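Local coordinates for protein 5-oxoprolinase subunit A (Thermus thermophilus, PDB 2DFA) that probably cleaves 5-oxoproline to L-glutamate at the cost of ATP hydrolysis, working as one subunit of the PxpA-PxpB-PxpC complex, at residues V49-A52 with K53-V57; A77-P80 with E81-Y84; C119-R122 with E123-R126. One frame throughout, in Å; residues are numbered along the deposited sequence.

Interaction 1 of 3, residues V49-A52 with K53-V57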
ATOM      1  N   VAL A  49      -4.917 -13.043 -17.554  1.00 29.59           N
ATOM      2  CA  VAL A  49      -4.046 -13.800 -18.446  1.00 30.96           C
ATOM      3  C   VAL A  49      -4.771 -15.059 -18.912  1.00 32.35           C
ATOM      4  O   VAL A  49      -4.697 -15.438 -20.087  1.00 33.10           O
ATOM      5  CB  VAL A  49      -2.723 -14.179 -17.739  1.00 29.27           C
ATOM      6  CG1 VAL A  49      -1.948 -15.195 -18.567  1.00 27.71           C
ATOM      7  CG2 VAL A  49      -1.867 -12.909 -17.538  1.00 27.55           C
ATOM      8  N   ARG A  50      -5.481 -15.703 -17.994  1.00 34.19           N
ATOM      9  CA  ARG A  50      -6.220 -16.909 -18.347  1.00 37.54           C
ATOM     10  C   ARG A  50      -7.309 -16.571 -19.359  1.00 38.08           C
ATOM     11  O   ARG A  50      -7.511 -17.301 -20.332  1.00 37.50           O
ATOM     12  CB  ARG A  50      -6.809 -17.553 -17.086  1.00 37.97           C
ATOM     13  CG  ARG A  50      -5.725 -18.210 -16.232  1.00 41.09           C
ATOM     14  CD  ARG A  50      -6.232 -18.801 -14.923  1.00 44.46           C
ATOM     15  NE  ARG A  50      -5.186 -19.621 -14.307  1.00 46.06           N
ATOM     16  CZ  ARG A  50      -5.230 -20.113 -13.074  1.00 47.91           C
ATOM     17  NH1 ARG A  50      -6.276 -19.877 -12.290  1.00 49.84           N
ATOM     18  NH2 ARG A  50      -4.222 -20.849 -12.625  1.00 50.05           N
ATOM     19  N   LEU A  51      -7.993 -15.452 -19.140  1.00 38.91           N
ATOM     20  CA  LEU A  51      -9.056 -15.014 -20.043  1.00 39.63           C
ATOM     21  C   LEU A  51      -8.504 -14.715 -21.432  1.00 40.26           C
ATOM     22  O   LEU A  51      -9.077 -15.136 -22.440  1.00 39.89           O
ATOM     23  CB  LEU A  51      -9.743 -13.766 -19.482  1.00 41.21           C
ATOM     24  CG  LEU A  51     -10.988 -13.255 -20.215  1.00 44.29           C
ATOM     25  CD1 LEU A  51     -12.102 -14.300 -20.136  1.00 45.42           C
ATOM     26  CD2 LEU A  51     -11.447 -11.948 -19.582  1.00 44.93           C
ATOM     27  N   ALA A  52      -7.391 -13.985 -21.487  1.00 38.09           N
ATOM     28  CA  ALA A  52      -6.766 -13.641 -22.758  1.00 37.98           C
ATOM     29  C   ALA A  52      -6.392 -14.908 -23.519  1.00 37.88           C
ATOM     30  O   ALA A  52      -6.633 -15.016 -24.724  1.00 37.43           O
ATOM     31  CB  ALA A  52      -5.520 -12.789 -22.519  1.00 35.95           C
ATOM     32  N   LYS A  53      -5.800 -15.860 -22.807  1.00 37.10           N
ATOM     33  CA  LYS A  53      -5.386 -17.131 -23.397  1.00 39.46           C
ATOM     34  C   LYS A  53      -6.595 -17.869 -23.968  1.00 40.09           C
ATOM     35  O   LYS A  53      -6.538 -18.417 -25.069  1.00 41.15           O
ATOM     36  CB  LYS A  53      -4.717 -18.004 -22.338  1.00 37.90           C
ATOM     37  CG  LYS A  53      -4.222 -19.347 -22.852  1.00 38.90           C
ATOM     38  CD  LYS A  53      -3.551 -20.118 -21.730  1.00 41.85           C
ATOM     39  CE  LYS A  53      -2.962 -21.435 -22.208  1.00 43.51           C
ATOM     40  NZ  LYS A  53      -2.266 -22.122 -21.088  1.00 43.15           N
ATOM     41  N   ALA A  54      -7.681 -17.882 -23.204  1.00 39.42           N
ATOM     42  CA  ALA A  54      -8.904 -18.550 -23.628  1.00 42.48           C
ATOM     43  C   ALA A  54      -9.449 -17.912 -24.901  1.00 43.14           C
ATOM     44  O   ALA A  54     -10.041 -18.594 -25.737  1.00 42.82           O
ATOM     45  CB  ALA A  54      -9.948 -18.485 -22.518  1.00 40.90           C
ATOM     46  N   HIS A  55      -9.238 -16.607 -25.056  1.00 43.07           N
ATOM     47  CA  HIS A  55      -9.725 -15.905 -26.239  1.00 43.12           C
ATOM     48  C   HIS A  55      -8.671 -15.650 -27.308  1.00 41.91           C
ATOM     49  O   HIS A  55      -8.934 -14.942 -28.279  1.00 42.18           O
ATOM     50  CB  HIS A  55     -10.375 -14.576 -25.843  1.00 45.23           C
ATOM     51  CG  HIS A  55     -11.694 -14.733 -25.155  1.00 48.32           C
ATOM     52  ND1 HIS A  55     -11.804 -15.061 -23.821  1.00 49.49           N
ATOM     53  CD2 HIS A  55     -12.960 -14.654 -25.630  1.00 49.32           C
ATOM     54  CE1 HIS A  55     -13.082 -15.176 -23.502  1.00 50.14           C
ATOM     55  NE2 HIS A  55     -13.804 -14.934 -24.582  1.00 52.01           N
ATOM     56  N   GLY A  56      -7.484 -16.220 -27.134  1.00 40.82           N
ATOM     57  CA  GLY A  56      -6.426 -16.030 -28.110  1.00 39.74           C
ATOM     58  C   GLY A  56      -6.009 -14.579 -28.298  1.00 39.65           C
ATOM     59  O   GLY A  56      -5.682 -14.157 -29.409  1.00 38.22           O
ATOM     60  N   VAL A  57      -6.023 -13.817 -27.206  1.00 38.11           N
ATOM     61  CA  VAL A  57      -5.642 -12.404 -27.225  1.00 36.63           C
ATOM     62  C   VAL A  57      -4.175 -12.270 -26.801  1.00 36.99           C
ATOM     63  O   VAL A  57      -3.741 -12.913 -25.844  1.00 34.47           O
ATOM     64  CB  VAL A  57      -6.522 -11.591 -26.246  1.00 38.46           C
ATOM     65  CG1 VAL A  57      -6.052 -10.143 -26.187  1.00 36.14           C
ATOM     66  CG2 VAL A  57      -7.986 -11.658 -26.684  1.00 37.43           C
TER

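Interaction 2 of 3, residues A77-P80 with E81-Y84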
ATOM      1  N   ALA A  77       6.524  12.923  -9.681  1.00 36.38           N
ATOM      2  CA  ALA A  77       7.904  13.303  -9.967  1.00 35.78           C
ATOM      3  C   ALA A  77       8.923  12.183  -9.750  1.00 35.91           C
ATOM      4  O   ALA A  77       9.811  12.302  -8.907  1.00 33.90           O
ATOM      5  CB  ALA A  77       8.283  14.521  -9.129  1.00 36.05           C
ATOM      6  N   LEU A  78       8.799  11.094 -10.510  1.00 35.12           N
ATOM      7  CA  LEU A  78       9.744   9.986 -10.393  1.00 34.28           C
ATOM      8  C   LEU A  78      11.031  10.316 -11.142  1.00 33.46           C
ATOM      9  O   LEU A  78      10.994  10.906 -12.222  1.00 33.17           O
ATOM     10  CB  LEU A  78       9.161   8.694 -10.984  1.00 33.66           C
ATOM     11  CG  LEU A  78       8.519   7.654 -10.061  1.00 32.13           C
ATOM     12  CD1 LEU A  78       7.309   8.252  -9.354  1.00 34.13           C
ATOM     13  CD2 LEU A  78       8.099   6.441 -10.895  1.00 32.26           C
ATOM     14  N   SER A  79      12.168   9.937 -10.569  1.00 33.96           N
ATOM     15  CA  SER A  79      13.450  10.170 -11.226  1.00 32.79           C
ATOM     16  C   SER A  79      13.539   9.122 -12.329  1.00 33.22           C
ATOM     17  O   SER A  79      12.842   8.111 -12.280  1.00 31.62           O
ATOM     18  CB  SER A  79      14.607   9.958 -10.249  1.00 33.49           C
ATOM     19  OG  SER A  79      14.659   8.609  -9.818  1.00 32.07           O
ATOM     20  N   PRO A  80      14.390   9.346 -13.340  1.00 34.08           N
ATOM     21  CA  PRO A  80      14.470   8.328 -14.391  1.00 33.49           C
ATOM     22  C   PRO A  80      14.871   6.966 -13.827  1.00 33.16           C
ATOM     23  O   PRO A  80      14.412   5.923 -14.310  1.00 30.74           O
ATOM     24  CB  PRO A  80      15.496   8.914 -15.377  1.00 35.83           C
ATOM     25  CG  PRO A  80      16.257   9.941 -14.572  1.00 36.24           C
ATOM     26  CD  PRO A  80      15.193  10.534 -13.681  1.00 34.80           C
ATOM     27  N   GLU A  81      15.708   6.978 -12.792  1.00 31.14           N
ATOM     28  CA  GLU A  81      16.153   5.740 -12.154  1.00 31.66           C
ATOM     29  C   GLU A  81      14.942   4.996 -11.583  1.00 30.32           C
ATOM     30  O   GLU A  81      14.826   3.778 -11.705  1.00 29.40           O
ATOM     31  CB  GLU A  81      17.131   6.038 -11.006  1.00 36.63           C
ATOM     32  CG  GLU A  81      18.505   6.599 -11.402  1.00 41.39           C
ATOM     33  CD  GLU A  81      18.463   8.022 -11.949  1.00 44.24           C
ATOM     34  OE1 GLU A  81      17.591   8.816 -11.539  1.00 43.48           O
ATOM     35  OE2 GLU A  81      19.328   8.355 -12.787  1.00 50.14           O
ATOM     36  N   GLU A  82      14.050   5.740 -10.936  1.00 29.16           N
ATOM     37  CA  GLU A  82      12.858   5.144 -10.346  1.00 29.11           C
ATOM     38  C   GLU A  82      11.916   4.614 -11.429  1.00 26.62           C
ATOM     39  O   GLU A  82      11.320   3.557 -11.265  1.00 27.51           O
ATOM     40  CB  GLU A  82      12.161   6.178  -9.451  1.00 31.42           C
ATOM     41  CG  GLU A  82      13.067   6.615  -8.299  1.00 34.56           C
ATOM     42  CD  GLU A  82      12.557   7.814  -7.511  1.00 35.95           C
ATOM     43  OE1 GLU A  82      11.792   8.643  -8.055  1.00 36.65           O
ATOM     44  OE2 GLU A  82      12.957   7.936  -6.339  1.00 42.82           O
ATOM     45  N   VAL A  83      11.786   5.342 -12.534  1.00 25.90           N
ATOM     46  CA  VAL A  83      10.918   4.899 -13.636  1.00 27.92           C
ATOM     47  C   VAL A  83      11.431   3.562 -14.192  1.00 27.91           C
ATOM     48  O   VAL A  83      10.670   2.605 -14.402  1.00 27.09           O
ATOM     49  CB  VAL A  83      10.890   5.953 -14.774  1.00 27.45           C
ATOM     50  CG1 VAL A  83      10.209   5.378 -16.026  1.00 25.65           C
ATOM     51  CG2 VAL A  83      10.155   7.200 -14.297  1.00 26.90           C
ATOM     52  N   TYR A  84      12.736   3.512 -14.423  1.00 27.79           N
ATOM     53  CA  TYR A  84      13.399   2.310 -14.930  1.00 26.80           C
ATOM     54  C   TYR A  84      13.145   1.084 -14.041  1.00 26.59           C
ATOM     55  O   TYR A  84      12.758   0.015 -14.527  1.00 25.09           O
ATOM     56  CB  TYR A  84      14.903   2.576 -15.019  1.00 27.28           C
ATOM     57  CG  TYR A  84      15.740   1.377 -15.396  1.00 28.06           C
ATOM     58  CD1 TYR A  84      15.862   0.976 -16.729  1.00 29.65           C
ATOM     59  CD2 TYR A  84      16.435   0.659 -14.421  1.00 30.21           C
ATOM     60  CE1 TYR A  84      16.664  -0.111 -17.080  1.00 29.21           C
ATOM     61  CE2 TYR A  84      17.239  -0.427 -14.761  1.00 30.00           C
ATOM     62  CZ  TYR A  84      17.352  -0.802 -16.095  1.00 32.57           C
ATOM     63  OH  TYR A  84      18.187  -1.841 -16.443  1.00 31.40           O
TER

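Interaction 3 of 3, residues C119-R122 with E123-R126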
ATOM      1  N   CYS A 119       5.380  10.989 -23.053  1.00 43.07           N
ATOM      2  CA  CYS A 119       5.149  11.718 -24.296  1.00 45.58           C
ATOM      3  C   CYS A 119       5.732  13.127 -24.326  1.00 46.33           C
ATOM      4  O   CYS A 119       5.919  13.696 -25.403  1.00 47.12           O
ATOM      5  CB  CYS A 119       3.650  11.773 -24.604  1.00 45.57           C
ATOM      6  SG  CYS A 119       2.935  10.175 -25.079  1.00 49.54           S
ATOM      7  N   ARG A 120       6.028  13.691 -23.158  1.00 46.77           N
ATOM      8  CA  ARG A 120       6.587  15.041 -23.105  1.00 48.07           C
ATOM      9  C   ARG A 120       7.912  15.150 -22.352  1.00 47.29           C
ATOM     10  O   ARG A 120       8.523  16.221 -22.326  1.00 48.17           O
ATOM     11  CB  ARG A 120       5.570  16.003 -22.482  1.00 49.53           C
ATOM     12  CG  ARG A 120       5.097  15.606 -21.097  1.00 52.37           C
ATOM     13  CD  ARG A 120       4.023  16.557 -20.584  1.00 56.37           C
ATOM     14  NE  ARG A 120       3.345  16.031 -19.400  1.00 60.31           N
ATOM     15  CZ  ARG A 120       3.908  15.890 -18.203  1.00 62.39           C
ATOM     16  NH1 ARG A 120       5.174  16.240 -18.008  1.00 62.11           N
ATOM     17  NH2 ARG A 120       3.203  15.383 -17.199  1.00 62.07           N
ATOM     18  N   ASP A 121       8.362  14.053 -21.753  1.00 44.49           N
ATOM     19  CA  ASP A 121       9.611  14.071 -20.994  1.00 42.46           C
ATOM     20  C   ASP A 121      10.612  13.031 -21.493  1.00 41.53           C
ATOM     21  O   ASP A 121      10.435  11.832 -21.278  1.00 38.09           O
ATOM     22  CB  ASP A 121       9.317  13.841 -19.509  1.00 43.05           C
ATOM     23  CG  ASP A 121      10.548  13.991 -18.646  1.00 43.99           C
ATOM     24  OD1 ASP A 121      11.181  15.064 -18.709  1.00 48.38           O
ATOM     25  OD2 ASP A 121      10.885  13.042 -17.909  1.00 43.42           O
ATOM     26  N   ARG A 122      11.674  13.502 -22.143  1.00 39.25           N
ATOM     27  CA  ARG A 122      12.696  12.617 -22.696  1.00 38.80           C
ATOM     28  C   ARG A 122      13.354  11.660 -21.712  1.00 36.61           C
ATOM     29  O   ARG A 122      13.600  10.506 -22.055  1.00 36.39           O
ATOM     30  CB  ARG A 122      13.786  13.430 -23.403  1.00 39.26           C
ATOM     31  CG  ARG A 122      13.374  13.986 -24.760  1.00 40.91           C
ATOM     32  CD  ARG A 122      14.554  14.663 -25.453  1.00 41.74           C
ATOM     33  NE  ARG A 122      14.162  15.298 -26.710  1.00 43.01           N
ATOM     34  CZ  ARG A 122      13.928  14.647 -27.848  1.00 43.96           C
ATOM     35  NH1 ARG A 122      14.047  13.327 -27.907  1.00 43.09           N
ATOM     36  NH2 ARG A 122      13.575  15.325 -28.933  1.00 43.26           N
ATOM     37  N   GLU A 123      13.658  12.126 -20.503  1.00 34.49           N
ATOM     38  CA  GLU A 123      14.289  11.249 -19.520  1.00 34.05           C
ATOM     39  C   GLU A 123      13.373  10.108 -19.095  1.00 33.27           C
ATOM     40  O   GLU A 123      13.825   8.979 -18.900  1.00 31.92           O
ATOM     41  CB  GLU A 123      14.737  12.042 -18.290  1.00 37.24           C
ATOM     42  CG  GLU A 123      15.995  12.864 -18.533  1.00 37.60           C
ATOM     43  CD  GLU A 123      17.167  11.995 -18.950  1.00 39.62           C
ATOM     44  OE1 GLU A 123      17.677  11.237 -18.095  1.00 39.47           O
ATOM     45  OE2 GLU A 123      17.568  12.056 -20.137  1.00 38.61           O
ATOM     46  N   THR A 124      12.087  10.402 -18.946  1.00 30.61           N
ATOM     47  CA  THR A 124      11.128   9.376 -18.562  1.00 31.78           C
ATOM     48  C   THR A 124      10.979   8.394 -19.717  1.00 31.19           C
ATOM     49  O   THR A 124      10.985   7.184 -19.521  1.00 31.47           O
ATOM     50  CB  THR A 124       9.747   9.984 -18.263  1.00 32.57           C
ATOM     51  OG1 THR A 124       9.826  10.789 -17.084  1.00 34.18           O
ATOM     52  CG2 THR A 124       8.716   8.879 -18.052  1.00 31.87           C
ATOM     53  N   ALA A 125      10.835   8.929 -20.924  1.00 31.89           N
ATOM     54  CA  ALA A 125      10.694   8.099 -22.119  1.00 32.75           C
ATOM     55  C   ALA A 125      11.895   7.167 -22.268  1.00 32.00           C
ATOM     56  O   ALA A 125      11.744   5.981 -22.549  1.00 32.57           O
ATOM     57  CB  ALA A 125      10.566   8.981 -23.355  1.00 31.48           C
ATOM     58  N   ARG A 126      13.090   7.715 -22.086  1.00 32.20           N
ATOM     59  CA  ARG A 126      14.312   6.925 -22.192  1.00 32.15           C
ATOM     60  C   ARG A 126      14.363   5.823 -21.136  1.00 29.78           C
ATOM     61  O   ARG A 126      14.750   4.692 -21.435  1.00 30.99           O
ATOM     62  CB  ARG A 126      15.543   7.829 -22.051  1.00 33.53           C
ATOM     63  CG  ARG A 126      16.861   7.077 -21.934  1.00 35.65           C
ATOM     64  CD  ARG A 126      18.052   8.033 -21.829  1.00 37.30           C
ATOM     65  NE  ARG A 126      19.293   7.327 -21.508  1.00 38.64           N
ATOM     66  CZ  ARG A 126      19.663   6.961 -20.282  1.00 39.27           C
ATOM     67  NH1 ARG A 126      18.893   7.234 -19.235  1.00 39.81           N
ATOM     68  NH2 ARG A 126      20.810   6.315 -20.101  1.00 40.67           N
TER

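Interaction 1 of 3, residues V49-A52 with K53-V57
Ala52 and Val57 close a Schellman motif that ends helix 42-54 of a beta-alpha-beta unit and turns the chain into strand 58-62. Its defining bond, Val57 N to Ala52 O, is 2.8 Å long and nearly straight at the hydrogen (174°); the companion bond runs from Gly56 N to Lys53 O. Gly56, with positive phi (61°), is the C-prime residue that reverses the chain.

Before the motif the backbone keeps helical pairing, Lys53 N to Val49 O and Ala54 N to Arg50 O. Leu51 O is held twice by His55, through the backbone N at 3.0 Å and through ring ND1 at 3.1 Å, the two donors coming from opposite faces of the carbonyl plane. For the second bond Leu51 O lies at the edge of the imidazole, in the plane of the ring. The side chain of Lys53 leads away, its extended chain carrying NZ to the carbonyl oxygen of Glu101.

Among the apolar contacts, Ala52 CB meets Val57 CB at 4.0 Å, and Val57 rests on Ala31 of strand 30-34. Both Leu51 and Ala52 touch Phe25. Leu51 also reaches the histidine ring, its CD1 lying 3.6 Å from His55 CE1.

Interaction 2 of 3, residues A77-P80 with E81-Y84
Glu82 OE1 is gripped from two directions of the assembly: it accepts the backbone N-H of Ser79, in a bond 2.9 Å long and close to straight at 170°, and it forms a salt bridge with Arg74 NH1 of a second subunit. The return bond runs from Glu82 N to Ser79 OG at 3.1 Å, and the two bonds between Ser79 and Glu82 make a capping box at the start of helix 80-100. In it Ser79 is the N-cap, and each residue offers its backbone N-H to the side chain of the other. The serine hydroxyl lies between its own N and carbonyl carbon (chi1 64°), a rotation that turns it over the first turn toward Glu82 N. The extended chain of Glu82 brings OE1 to Ser79 N, which meets the carboxylate from above its plane, not within it. A weak, long approach of 3.4 Å links Ser79 OG to Glu81 OE1. The bend of Glu81 at chi2 (69°) lays its carboxylate alongside the Pro80 ring, with OE1 3.5 Å from Pro80 CG.

Behind the polar cap, Leu78 CB packs against Val83 CG2 at 3.8 Å, and Val83 continues onto Ala127 and Ile128 of helix 122-135. Regular helical bonding begins with Val83 N to Ser79 O and Tyr84 N to Pro80 O.

Ala77 adds backbone hydrogen bonds to the second subunit. One carboxylate oxygen of Glu82 therefore serves both the helix cap and the subunit interface, and the neighbouring arginine would be expected to stabilise its negative charge.

Interaction 3 of 3, residues C119-R122 with E123-R126
The carboxylate of Asp121 is the flat group of this contact, and Thr124 approaches it in two ways. At the edge, Thr124 OG1 donates to the anti lone pair of Asp121 OD2, the side away from the other oxygen, over a short 2.6 Å. Over one face comes Thr124 N, 52° out of the carboxylate plane and 3.1 Å from the same Asp121 OD2; this bond is more bent, 138° at the hydrogen. Two donors of one residue thus grip a single oxygen and restrict how the carboxylate can turn. The two side chains run roughly perpendicular. With Asp121 CG anti to the backbone N (chi1 -174°), the carboxylate points at the first turn, where Thr124 OG1, anti to its carbonyl carbon and beside its own N, meets OD2.

Backbone bonds carry the turn onward: Ala125 N to Asp121 O at 3.0 Å and Arg126 N to Arg122 O at 2.8 Å. On the inner side Thr124 touches Leu114 and Lys117 of helix 112-120, whereas Ala125 packs on Tyr149 of helix 148-155. Arg122 extends to salt bridges with Glu151 and Glu152 of that helix, tying the cap region to it.

Asp121 is accordingly the N-cap of helix 122-135, an aspartate cap that begins this helix directly after helix 112-120.

How the interactions relate
All three contacts are local and mark helix ends: interaction 1 terminates helix 42-54, whereas interactions 2 and 3 start helices 80-100 and 122-135. Each combines buried residues (Ala52 and Val57, Leu78 and Val83, Thr124 and Ala125) with charged side chains nearer the surface. The C-terminal end relies on backbone carbonyls, a glycine and a histidine N-H; the N-terminal ends use a serine hydroxyl and an aspartate carboxylate. Interactions 2 and 3, about 10 Å apart between centres, join their two helices, Val83 CG1 lying 4.0 Å from Thr124 O. Interaction 1 sits about 32 Å from each, centre to centre. Two other subunits reach residues 77-84, while residues 119-126 engage helix 148-155 of their own chain.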